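Long-range contact in putative surface-anchored fimbrial subunit (Corynebacterium diphtheriae, PDB 3HTL), which probably forms the shaft of a surface pilus as the major pilin subunit, linked to its neighbours head to tail and carrying a bound calcium ion: residues 219-224 against 232-237. Residues are numbered along the deposited sequence; the frame is centred on the assembly and turned at random.
Sequences VSVQTY and LSVQLA
Two antiparallel strands of a beta hairpin in the Cna-B-like domain of this pilin meet in regular register, Ser220 opposite Gln235 and Gln222 opposite Ser233 as hydrogen-bonded pairs. Each pair closes with two backbone bonds: Ser220 N gives a nearly straight one (2.9 Å, 167°) to Gln235 O, with Gln235 N returning to Ser220 O, and Ser233 N gives a straighter one to Gln222 O (2.8 Å, 175°), with Gln222 N returning to Ser233 O. Val219, Val221 and Thr223 share one face of the sheet with Leu232, Val234 and Leu236. There Val219 CG1, anti to its own N (chi1 -176°), meets Val234 CG1 at 3.6 Å, the two side chains crossing obliquely. Leu232 CD1 sits between Val221 CG1 and Thr223 CG2, at 3.9 Å from each, and also rests against Gln222 O. The other face is polar. Ser233 CB lies obliquely against the Tyr224 ring, 3.8 Å from CE1. Water 1 bridges the strands, within hydrogen-bonding distance of Ser220 O, Gln222 OE1 (2.7 Å) and Ser233 OG. Water 2 lies in the ring plane at the Tyr224 edge, donating to Tyr224 OH. Tyr224 OH is further bonded to Trp284 O, which holds the ring at this end of the hairpin. Beyond Leu232, Val234 and Leu236, strand 188-192 continues the sheet, while Leu232 and Val234 pack on Phe256 and Val254 of strand 251-259, in the facing sheet.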
loop_
_atom_site.group_PDB
_atom_site.type_symbol
_atom_site.label_atom_id
_atom_site.label_comp_id
_atom_site.label_asym_id
_atom_site.label_seq_id
_atom_site.Cartn_x
_atom_site.Cartn_y
_atom_site.Cartn_z
ATOM N N VAL A 219 -13.154 -2.012 15.439
ATOM C CA VAL A 219 -12.592 -1.943 14.085
ATOM C C VAL A 219 -13.625 -1.343 13.137
ATOM O O VAL A 219 -14.754 -1.824 13.061
ATOM C CB VAL A 219 -12.166 -3.355 13.633
ATOM C CG1 VAL A 219 -11.486 -3.341 12.252
ATOM C CG2 VAL A 219 -11.244 -3.947 14.669
ATOM N N SER A 220 -13.249 -0.267 12.459
ATOM C CA SER A 220 -14.108 0.434 11.502
ATOM C C SER A 220 -13.606 0.065 10.114
ATOM O O SER A 220 -12.486 0.403 9.785
ATOM C CB SER A 220 -14.013 1.943 11.728
ATOM O OG SER A 220 -14.772 2.694 10.777
ATOM N N VAL A 221 -14.420 -0.644 9.331
ATOM C CA VAL A 221 -14.071 -1.056 7.968
ATOM C C VAL A 221 -14.905 -0.171 7.040
ATOM O O VAL A 221 -16.129 -0.193 7.103
ATOM C CB VAL A 221 -14.384 -2.537 7.729
ATOM C CG1 VAL A 221 -13.994 -2.955 6.302
ATOM C CG2 VAL A 221 -13.666 -3.413 8.762
ATOM N N GLN A 222 -14.240 0.634 6.217
ATOM C CA GLN A 222 -14.900 1.607 5.352
ATOM C C GLN A 222 -14.349 1.483 3.940
ATOM O O GLN A 222 -13.200 1.105 3.762
ATOM C CB GLN A 222 -14.568 3.018 5.771
ATOM C CG GLN A 222 -15.150 3.544 7.040
ATOM C CD GLN A 222 -14.533 4.908 7.330
ATOM O OE1 GLN A 222 -13.678 5.036 8.216
ATOM N NE2 GLN A 222 -14.901 5.921 6.517
ATOM N N THR A 223 -15.173 1.827 2.952
ATOM C CA THR A 223 -14.692 2.080 1.605
ATOM C C THR A 223 -15.148 3.459 1.177
ATOM O O THR A 223 -16.183 3.950 1.621
ATOM C CB THR A 223 -15.195 1.023 0.607
ATOM O OG1 THR A 223 -16.625 1.062 0.553
ATOM C CG2 THR A 223 -14.737 -0.384 1.002
ATOM N N TYR A 224 -14.363 4.110 0.332
ATOM C CA TYR A 224 -14.752 5.376 -0.237
ATOM C C TYR A 224 -14.056 5.494 -1.560
ATOM O O TYR A 224 -13.019 4.854 -1.769
ATOM C CB TYR A 224 -14.415 6.576 0.685
ATOM C CG TYR A 224 -13.079 6.501 1.421
ATOM C CD1 TYR A 224 -12.957 5.766 2.609
ATOM C CD2 TYR A 224 -11.957 7.159 0.937
ATOM C CE1 TYR A 224 -11.760 5.694 3.283
ATOM C CE2 TYR A 224 -10.745 7.110 1.615
ATOM C CZ TYR A 224 -10.648 6.359 2.784
ATOM O OH TYR A 224 -9.463 6.281 3.472
ATOM N N LEU A 232 -10.073 1.094 0.550
ATOM C CA LEU A 232 -10.518 0.292 1.661
ATOM C C LEU A 232 -9.696 0.762 2.857
ATOM O O LEU A 232 -8.461 0.804 2.796
ATOM C CB LEU A 232 -10.287 -1.178 1.395
ATOM C CG LEU A 232 -10.525 -2.136 2.575
ATOM C CD1 LEU A 232 -11.955 -2.011 3.159
ATOM C CD2 LEU A 232 -10.251 -3.560 2.136
ATOM N N SER A 233 -10.398 1.112 3.933
ATOM C CA SER A 233 -9.794 1.573 5.179
ATOM C C SER A 233 -10.205 0.694 6.368
ATOM O O SER A 233 -11.400 0.408 6.558
ATOM C CB SER A 233 -10.276 2.983 5.449
ATOM O OG SER A 233 -9.610 3.550 6.564
ATOM N N VAL A 234 -9.218 0.273 7.155
ATOM C CA VAL A 234 -9.468 -0.447 8.428
ATOM C C VAL A 234 -8.820 0.356 9.554
ATOM O O VAL A 234 -7.632 0.632 9.496
ATOM C CB VAL A 234 -8.907 -1.853 8.384
ATOM C CG1 VAL A 234 -8.987 -2.509 9.762
ATOM C CG2 VAL A 234 -9.611 -2.685 7.301
ATOM N N GLN A 235 -9.607 0.777 10.560
ATOM C CA GLN A 235 -9.109 1.628 11.623
ATOM C C GLN A 235 -9.393 0.978 12.967
ATOM O O GLN A 235 -10.502 0.466 13.193
ATOM C CB GLN A 235 -9.796 2.993 11.686
ATOM C CG GLN A 235 -9.563 3.922 10.572
ATOM C CD GLN A 235 -9.725 5.360 10.997
ATOM O OE1 GLN A 235 -10.460 5.687 11.957
ATOM N NE2 GLN A 235 -9.020 6.232 10.310
ATOM N N LEU A 236 -8.394 0.998 13.836
ATOM C CA LEU A 236 -8.549 0.460 15.181
ATOM C C LEU A 236 -8.926 1.573 16.148
ATOM O O LEU A 236 -8.270 2.589 16.199
ATOM C CB LEU A 236 -7.260 -0.214 15.644
ATOM C CG LEU A 236 -7.042 -1.662 15.245
ATOM C CD1 LEU A 236 -7.410 -1.898 13.850
ATOM C CD2 LEU A 236 -5.584 -2.105 15.513
ATOM N N ALA A 237 -9.958 1.338 16.949
ATOM C CA ALA A 237 -10.337 2.290 18.004
ATOM C C ALA A 237 -10.734 1.530 19.288
ATOM O O ALA A 237 -10.490 0.328 19.397
ATOM C CB ALA A 237 -11.466 3.175 17.516
HETATM O O HOH W 1 -11.977 2.901 8.429
HETATM O O HOH W 2 -8.780 5.729 5.966
#